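Local atomic coordinates of CMP/dCMP-type deaminase domain-containing protein (Aspergillus oryzae RIB40, PDB entry 7DRY), a protein that probably deaminates a pyrimidine intermediate of riboflavin biosynthesis, as a zinc-dependent deaminase of the cytidine deaminase (CDA) fold. Residues Ser19-Val33 with Asp44-Leu56. Numbering follows the deposited sequence.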
ATOM      1  N   SER A  19      -1.333   7.873 -11.436  0.54 13.82           N
ATOM      2  CA  SER A  19      -1.328   9.027 -10.552  0.54 14.67           C
ATOM      3  C   SER A  19      -0.732  10.235 -11.269  0.54 17.13           C
ATOM      4  O   SER A  19       0.256  10.100 -12.000  0.54 15.45           O
ATOM      5  CB  SER A  19      -0.486   8.720  -9.317  0.54 13.96           C
ATOM      6  OG  SER A  19      -0.438   9.833  -8.436  0.54 14.44           O
ATOM      7  N   PRO A  20      -1.300  11.423 -11.080  1.00 19.97           N
ATOM      8  CA  PRO A  20      -0.747  12.625 -11.707  1.00 24.26           C
ATOM      9  C   PRO A  20       0.598  12.972 -11.094  1.00 21.04           C
ATOM     10  O   PRO A  20       0.732  13.021  -9.861  1.00 25.95           O
ATOM     11  CB  PRO A  20      -1.789  13.705 -11.370  1.00 24.86           C
ATOM     12  CG  PRO A  20      -2.460  13.204 -10.129  1.00 28.84           C
ATOM     13  CD  PRO A  20      -2.501  11.707 -10.277  1.00 24.99           C
ATOM     14  N   PRO A  21       1.626  13.183 -11.914  1.00 26.02           N
ATOM     15  CA  PRO A  21       2.909  13.641 -11.364  1.00 24.70           C
ATOM     16  C   PRO A  21       2.764  15.049 -10.813  1.00 26.05           C
ATOM     17  O   PRO A  21       2.242  15.942 -11.481  1.00 29.14           O
ATOM     18  CB  PRO A  21       3.852  13.604 -12.573  1.00 24.13           C
ATOM     19  CG  PRO A  21       3.192  12.662 -13.547  1.00 27.85           C
ATOM     20  CD  PRO A  21       1.720  12.874 -13.349  1.00 26.46           C
ATOM     21  N   ARG A  22       3.197  15.231  -9.576  1.00 22.39           N
ATOM     22  CA  ARG A  22       3.174  16.515  -8.900  1.00 25.98           C
ATOM     23  C   ARG A  22       4.521  16.726  -8.228  1.00 24.15           C
ATOM     24  O   ARG A  22       5.244  15.762  -7.952  1.00 24.38           O
ATOM     25  CB  ARG A  22       2.059  16.551  -7.842  1.00 28.25           C
ATOM     26  CG  ARG A  22       0.650  16.426  -8.407  1.00 31.99           C
ATOM     27  CD  ARG A  22       0.148  17.760  -8.942  1.00 41.03           C
ATOM     28  NE  ARG A  22      -1.246  17.691  -9.370  1.00 51.51           N
ATOM     29  CZ  ARG A  22      -1.636  17.436 -10.617  1.00 56.86           C
ATOM     30  NH1 ARG A  22      -2.928  17.393 -10.915  1.00 51.50           N
ATOM     31  NH2 ARG A  22      -0.733  17.222 -11.566  1.00 60.16           N
ATOM     32  N   PRO A  23       4.894  17.978  -7.960  1.00 26.42           N
ATOM     33  CA  PRO A  23       6.200  18.227  -7.329  1.00 26.95           C
ATOM     34  C   PRO A  23       6.354  17.602  -5.958  1.00 26.35           C
ATOM     35  O   PRO A  23       7.489  17.401  -5.512  1.00 28.61           O
ATOM     36  CB  PRO A  23       6.270  19.761  -7.251  1.00 29.58           C
ATOM     37  CG  PRO A  23       5.318  20.236  -8.292  1.00 34.14           C
ATOM     38  CD  PRO A  23       4.214  19.229  -8.339  1.00 29.12           C
ATOM     39  N   THR A  24       5.261  17.286  -5.266  1.00 26.61           N
ATOM     40  CA  THR A  24       5.357  16.875  -3.871  1.00 25.74           C
ATOM     41  C   THR A  24       4.633  15.571  -3.561  1.00 22.30           C
ATOM     42  O   THR A  24       4.460  15.247  -2.381  1.00 25.43           O
ATOM     43  CB  THR A  24       4.820  17.976  -2.955  1.00 30.54           C
ATOM     44  OG1 THR A  24       3.403  18.064  -3.126  1.00 31.06           O
ATOM     45  CG2 THR A  24       5.453  19.315  -3.304  1.00 32.44           C
ATOM     46  N   ASN A  25       4.178  14.837  -4.560  1.00 20.89           N
ATOM     47  CA  ASN A  25       3.516  13.571  -4.286  1.00 19.15           C
ATOM     48  C   ASN A  25       4.452  12.398  -4.562  1.00 17.28           C
ATOM     49  O   ASN A  25       5.543  12.545  -5.115  1.00 18.54           O
ATOM     50  CB  ASN A  25       2.175  13.453  -5.026  1.00 21.27           C
ATOM     51  CG  ASN A  25       2.329  13.225  -6.522  1.00 18.45           C
ATOM     52  OD1 ASN A  25       3.416  13.379  -7.089  1.00 19.35           O
ATOM     53  ND2 ASN A  25       1.224  12.867  -7.177  1.00 19.93           N
ATOM     54  N   PHE A  26       4.029  11.228  -4.108  1.00 15.92           N
ATOM     55  CA  PHE A  26       4.748   9.982  -4.342  1.00 14.32           C
ATOM     56  C   PHE A  26       3.762   9.040  -5.007  1.00 13.75           C
ATOM     57  O   PHE A  26       2.781   8.620  -4.385  1.00 13.08           O
ATOM     58  CB  PHE A  26       5.279   9.412  -3.025  1.00 14.48           C
ATOM     59  CG  PHE A  26       6.495  10.134  -2.513  1.00 15.88           C
ATOM     60  CD1 PHE A  26       6.375  11.363  -1.880  1.00 17.62           C
ATOM     61  CD2 PHE A  26       7.756   9.593  -2.684  1.00 15.73           C
ATOM     62  CE1 PHE A  26       7.504  12.042  -1.420  1.00 19.07           C
ATOM     63  CE2 PHE A  26       8.888  10.260  -2.228  1.00 17.32           C
ATOM     64  CZ  PHE A  26       8.762  11.482  -1.595  1.00 18.93           C
ATOM     65  N   ARG A  27       4.017   8.737  -6.275  1.00 12.30           N
ATOM     66  CA  ARG A  27       3.088   7.981  -7.105  1.00 11.11           C
ATOM     67  C   ARG A  27       3.238   6.499  -6.804  1.00 10.73           C
ATOM     68  O   ARG A  27       4.257   5.889  -7.149  1.00 11.23           O
ATOM     69  CB  ARG A  27       3.359   8.280  -8.573  1.00 11.69           C
ATOM     70  CG  ARG A  27       3.131   9.738  -8.896  1.00 13.21           C
ATOM     71  CD  ARG A  27       3.769  10.098 -10.205  1.00 13.97           C
ATOM     72  NE  ARG A  27       2.978   9.669 -11.353  1.00 15.41           N
ATOM     73  CZ  ARG A  27       3.465   8.979 -12.386  1.00 17.05           C
ATOM     74  NH1 ARG A  27       4.737   8.595 -12.405  1.00 14.12           N
ATOM     75  NH2 ARG A  27       2.677   8.691 -13.404  1.00 13.52           N
ATOM     76  N   VAL A  28       2.221   5.932  -6.156  1.00  9.41           N
ATOM     77  CA  VAL A  28       2.255   4.590  -5.598  1.00 10.10           C
ATOM     78  C   VAL A  28       0.969   3.884  -6.010  1.00 10.18           C
ATOM     79  O   VAL A  28      -0.059   4.523  -6.252  1.00 11.54           O
ATOM     80  CB  VAL A  28       2.415   4.676  -4.055  1.00  9.57           C
ATOM     81  CG1 VAL A  28       2.311   3.313  -3.381  1.00 10.38           C
ATOM     82  CG2 VAL A  28       3.744   5.315  -3.692  1.00 12.62           C
ATOM     83  N   GLY A  29       1.041   2.558  -6.123  1.00  9.23           N
ATOM     84  CA  GLY A  29      -0.130   1.746  -6.403  1.00  9.43           C
ATOM     85  C   GLY A  29      -0.252   0.635  -5.378  1.00  9.15           C
ATOM     86  O   GLY A  29       0.744   0.153  -4.834  1.00 10.06           O
ATOM     87  N   ALA A  30      -1.496   0.230  -5.121  1.00  8.78           N
ATOM     88  CA  ALA A  30      -1.780  -0.776  -4.108  1.00  8.82           C
ATOM     89  C   ALA A  30      -2.873  -1.712  -4.597  1.00  9.94           C
ATOM     90  O   ALA A  30      -3.836  -1.274  -5.239  1.00  9.38           O
ATOM     91  CB  ALA A  30      -2.253  -0.128  -2.802  1.00  9.59           C
ATOM     92  N   ILE A  31      -2.732  -3.000  -4.265  1.00  8.54           N
ATOM     93  CA  ILE A  31      -3.710  -4.026  -4.622  1.00  8.82           C
ATOM     94  C   ILE A  31      -3.964  -4.872  -3.386  1.00 10.35           C
ATOM     95  O   ILE A  31      -3.019  -5.379  -2.775  1.00 10.08           O
ATOM     96  CB  ILE A  31      -3.214  -4.915  -5.776  1.00  8.59           C
ATOM     97  CG1 ILE A  31      -3.073  -4.088  -7.060  1.00  9.32           C
ATOM     98  CG2 ILE A  31      -4.194  -6.072  -6.020  1.00 10.50           C
ATOM     99  CD1 ILE A  31      -2.362  -4.819  -8.205  1.00 11.23           C
ATOM    100  N   LEU A  32      -5.229  -5.015  -3.019  1.00  8.58           N
ATOM    101  CA  LEU A  32      -5.632  -5.814  -1.868  1.00  8.98           C
ATOM    102  C   LEU A  32      -6.176  -7.145  -2.371  1.00  9.22           C
ATOM    103  O   LEU A  32      -7.044  -7.169  -3.252  1.00 10.26           O
ATOM    104  CB  LEU A  32      -6.697  -5.063  -1.072  1.00  9.55           C
ATOM    105  CG  LEU A  32      -7.188  -5.749   0.207  1.00  9.80           C
ATOM    106  CD1 LEU A  32      -6.036  -5.917   1.200  1.00 12.18           C
ATOM    107  CD2 LEU A  32      -8.315  -4.930   0.809  1.00 13.49           C
ATOM    108  N   VAL A  33      -5.640  -8.251  -1.838  1.00  9.36           N
ATOM    109  CA  VAL A  33      -5.902  -9.599  -2.337  1.00 12.27           C
ATOM    110  C   VAL A  33      -6.434 -10.460  -1.196  1.00 11.11           C
ATOM    111  O   VAL A  33      -5.971 -10.345  -0.056  1.00 10.82           O
ATOM    112  CB  VAL A  33      -4.590 -10.206  -2.882  1.00 13.01           C
ATOM    113  CG1 VAL A  33      -4.790 -11.640  -3.363  1.00 18.48           C
ATOM    114  CG2 VAL A  33      -4.022  -9.327  -4.007  1.00 15.12           C
ATOM    115  N   ASP A  44      -6.073 -19.173  -6.939  1.00 23.81           N
ATOM    116  CA  ASP A  44      -7.145 -18.984  -5.973  1.00 21.83           C
ATOM    117  C   ASP A  44      -7.171 -17.585  -5.372  1.00 18.64           C
ATOM    118  O   ASP A  44      -8.091 -17.277  -4.609  1.00 18.09           O
ATOM    119  CB  ASP A  44      -7.059 -20.017  -4.842  1.00 21.97           C
ATOM    120  CG  ASP A  44      -7.399 -21.425  -5.304  1.00 34.66           C
ATOM    121  OD1 ASP A  44      -8.161 -21.565  -6.283  1.00 37.72           O
ATOM    122  OD2 ASP A  44      -6.902 -22.389  -4.682  1.00 38.85           O
ATOM    123  N   ASP A  45      -6.188 -16.737  -5.671  1.00 19.03           N
ATOM    124  CA  ASP A  45      -6.235 -15.360  -5.196  1.00 16.18           C
ATOM    125  C   ASP A  45      -7.462 -14.665  -5.776  1.00 15.22           C
ATOM    126  O   ASP A  45      -7.853 -14.913  -6.920  1.00 16.69           O
ATOM    127  CB  ASP A  45      -5.001 -14.590  -5.679  1.00 14.46           C
ATOM    128  CG  ASP A  45      -3.743 -14.872  -4.869  1.00 17.64           C
ATOM    129  OD1 ASP A  45      -3.774 -15.633  -3.882  1.00 16.01           O
ATOM    130  OD2 ASP A  45      -2.693 -14.298  -5.248  1.00 17.33           O
ATOM    131  N   ARG A  46      -8.064 -13.782  -4.989  1.00 13.01           N
ATOM    132  CA  ARG A  46      -9.157 -12.936  -5.452  1.00 12.20           C
ATOM    133  C   ARG A  46      -8.790 -11.487  -5.187  1.00 13.67           C
ATOM    134  O   ARG A  46      -8.370 -11.143  -4.078  1.00 14.45           O
ATOM    135  CB  ARG A  46     -10.452 -13.272  -4.708  1.00 16.49           C
ATOM    136  CG  ARG A  46     -10.898 -14.728  -4.869  1.00 19.18           C
ATOM    137  CD  ARG A  46     -11.906 -15.131  -3.792  1.00 25.61           C
ATOM    138  NE  ARG A  46     -12.318 -16.528  -3.913  1.00 35.18           N
ATOM    139  CZ  ARG A  46     -13.039 -17.169  -3.001  1.00 37.51           C
ATOM    140  NH1 ARG A  46     -13.427 -16.540  -1.899  1.00 40.23           N
ATOM    141  NH2 ARG A  46     -13.371 -18.439  -3.186  1.00 41.45           N
ATOM    142  N   ILE A  47      -8.943 -10.634  -6.198  1.00 14.15           N
ATOM    143  CA  ILE A  47      -8.720  -9.210  -5.984  1.00 12.19           C
ATOM    144  C   ILE A  47      -9.884  -8.634  -5.194  1.00 12.08           C
ATOM    145  O   ILE A  47     -11.053  -8.875  -5.516  1.00 15.24           O
ATOM    146  CB  ILE A  47      -8.527  -8.466  -7.313  1.00 17.95           C
ATOM    147  CG1 ILE A  47      -7.401  -9.101  -8.121  1.00 21.22           C
ATOM    148  CG2 ILE A  47      -8.220  -6.989  -7.050  1.00 19.41           C
ATOM    149  CD1 ILE A  47      -6.101  -9.203  -7.360  1.00 20.86           C
ATOM    150  N   VAL A  48      -9.562  -7.899  -4.134  1.00  9.96           N
ATOM    151  CA  VAL A  48     -10.555  -7.275  -3.277  1.00  9.59           C
ATOM    152  C   VAL A  48     -10.690  -5.785  -3.571  1.00  8.83           C
ATOM    153  O   VAL A  48     -11.799  -5.249  -3.581  1.00  9.72           O
ATOM    154  CB  VAL A  48     -10.201  -7.535  -1.795  1.00  9.69           C
ATOM    155  CG1 VAL A  48     -11.182  -6.812  -0.856  1.00 12.15           C
ATOM    156  CG2 VAL A  48     -10.195  -9.027  -1.511  1.00 12.55           C
ATOM    157  N   SER A  49      -9.576  -5.094  -3.797  1.00  8.90           N
ATOM    158  CA  SER A  49      -9.639  -3.687  -4.179  1.00  8.93           C
ATOM    159  C   SER A  49      -8.303  -3.276  -4.773  1.00  9.03           C
ATOM    160  O   SER A  49      -7.311  -3.998  -4.679  1.00 10.23           O
ATOM    161  CB  SER A  49      -9.995  -2.810  -2.980  1.00  9.00           C
ATOM    162  OG  SER A  49     -10.343  -1.502  -3.421  1.00  9.59           O
ATOM    163  N   THR A  50      -8.295  -2.091  -5.396  1.00  7.73           N
ATOM    164  CA  THR A  50      -7.071  -1.473  -5.903  1.00  8.89           C
ATOM    165  C   THR A  50      -7.137   0.022  -5.623  1.00  8.68           C
ATOM    166  O   THR A  50      -8.215   0.574  -5.409  1.00  9.90           O
ATOM    167  CB  THR A  50      -6.876  -1.669  -7.425  1.00  8.43           C
ATOM    168  OG1 THR A  50      -7.821  -0.858  -8.150  1.00  9.69           O
ATOM    169  CG2 THR A  50      -7.056  -3.129  -7.833  1.00  9.32           C
ATOM    170  N   GLY A  51      -5.976   0.679  -5.651  1.00  8.14           N
ATOM    171  CA  GLY A  51      -5.956   2.134  -5.560  1.00  8.27           C
ATOM    172  C   GLY A  51      -4.590   2.678  -5.910  1.00  8.60           C
ATOM    173  O   GLY A  51      -3.602   1.947  -6.002  1.00 10.66           O
ATOM    174  N   TYR A  52      -4.546   3.991  -6.133  1.00  7.90           N
ATOM    175  CA  TYR A  52      -3.283   4.652  -6.424  1.00  9.53           C
ATOM    176  C   TYR A  52      -3.305   6.081  -5.894  1.00  9.88           C
ATOM    177  O   TYR A  52      -4.364   6.646  -5.611  1.00 10.74           O
ATOM    178  CB  TYR A  52      -2.958   4.622  -7.926  1.00  9.31           C
ATOM    179  CG  TYR A  52      -4.010   5.236  -8.814  1.00  9.41           C
ATOM    180  CD1 TYR A  52      -5.048   4.474  -9.337  1.00  9.76           C
ATOM    181  CD2 TYR A  52      -3.949   6.579  -9.154  1.00  9.75           C
ATOM    182  CE1 TYR A  52      -6.001   5.052 -10.162  1.00 10.19           C
ATOM    183  CE2 TYR A  52      -4.900   7.160  -9.970  1.00 11.77           C
ATOM    184  CZ  TYR A  52      -5.927   6.381 -10.468  1.00 12.07           C
ATOM    185  OH  TYR A  52      -6.873   6.954 -11.298  1.00 17.43           O
ATOM    186  N   THR A  53      -2.110   6.656  -5.757  1.00  9.50           N
ATOM    187  CA  THR A  53      -1.978   7.989  -5.178  1.00  9.51           C
ATOM    188  C   THR A  53      -2.826   8.995  -5.951  1.00 11.25           C
ATOM    189  O   THR A  53      -2.749   9.080  -7.178  1.00 11.36           O
ATOM    190  CB  THR A  53      -0.513   8.410  -5.267  1.00 12.11           C
ATOM    191  OG1 THR A  53       0.294   7.491  -4.521  1.00 12.33           O
ATOM    192  CG2 THR A  53      -0.317   9.830  -4.732  1.00 12.98           C
ATOM    193  N   MET A  54      -3.629   9.771  -5.229  1.00 10.39           N
ATOM    194  CA  MET A  54      -4.402  10.874  -5.791  1.00 10.84           C
ATOM    195  C   MET A  54      -5.464  10.414  -6.775  1.00 11.51           C
ATOM    196  O   MET A  54      -5.973  11.214  -7.565  1.00 13.27           O
ATOM    197  CB  MET A  54      -3.522  11.995  -6.357  1.00 13.86           C
ATOM    198  CG  MET A  54      -2.843  12.772  -5.232  1.00 15.88           C
ATOM    199  SD  MET A  54      -1.652  13.976  -5.820  1.00 17.96           S
ATOM    200  CE  MET A  54      -1.223  14.804  -4.289  1.00 26.51           C
ATOM    201  N   GLU A  55      -5.818   9.131  -6.725  1.00 10.82           N
ATOM    202  CA  GLU A  55      -6.993   8.654  -7.442  1.00  9.86           C
ATOM    203  C   GLU A  55      -8.229   9.375  -6.941  1.00 11.41           C
ATOM    204  O   GLU A  55      -9.077   9.803  -7.730  1.00 11.35           O
ATOM    205  CB  GLU A  55      -7.119   7.150  -7.211  1.00  9.91           C
ATOM    206  CG  GLU A  55      -8.288   6.466  -7.918  1.00 11.15           C
ATOM    207  CD  GLU A  55      -8.331   4.982  -7.613  1.00  9.78           C
ATOM    208  OE1 GLU A  55      -7.673   4.561  -6.641  1.00 10.85           O
ATOM    209  OE2 GLU A  55      -9.013   4.243  -8.352  1.00 11.91           O
ATOM    210  N   LEU A  56      -8.349   9.522  -5.631  0.53 11.35           N
ATOM    211  CA  LEU A  56      -9.442  10.272  -5.038  0.53  9.81           C
ATOM    212  C   LEU A  56      -8.984  11.696  -4.753  0.53 12.65           C
ATOM    213  O   LEU A  56      -7.810  11.941  -4.459  0.53 14.44           O
ATOM    214  CB  LEU A  56      -9.904   9.581  -3.752  0.53 12.00           C
ATOM    215  CG  LEU A  56     -10.225   8.107  -4.023  0.53 10.85           C
ATOM    216  CD1 LEU A  56     -10.642   7.387  -2.759  0.53 11.08           C
ATOM    217  CD2 LEU A  56     -11.299   7.969  -5.115  0.53 11.21           C
TER
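In one of its two modelled conformers Ser19 turns its hydroxyl onto the backbone of Thr53: OG, swung anti to its own backbone N (chi1 179°), donates to Thr53 O at 2.7 Å from well above the carbonyl plane. Next to it the rigid Pro20 ring lays CG and CD against Met54 CB. Asn25 suits a turning loop because its amide has both donor and acceptor: ND2 ties Pro20 O, nearly along the C=O axis, and bonds weakly to Met54 SD (3.4 Å), while OD1 accepts from Arg22 N. The carbonyl of Phe26 receives Thr53 OG1 in its plane at 2.7 Å; with chi1 at -61° this hydroxyl faces the 19-33 segment, and the Thr53 N-H reaches Val28 O. The Thr53 and Val28 side chains lie close to those of His61, a zinc ligand, and Glu63, respectively.

From Gly29 onward the two segments form the antiparallel hairpin of strands 29-36 and 46-52, the latter an outer strand of the mixed CDA-fold sheet. Ala30 and Gly51 exchange two backbone bonds, each 2.9 Å. Beta-branched Ile31 meets Ile47 CD1 through CG2, on the face covered by helix 5-16. Leu32, on the other face, sets CD2 against Val48 CG1 (3.8 Å), and its O takes Val48 N at 2.8 Å and Ser49 N weakly, a classic beta bulge. Val33 CG1 packs against Asp45 CG (3.7 Å), whose OD2 is hydrogen-bonded to Tyr8 and salt-bridged to Arg35.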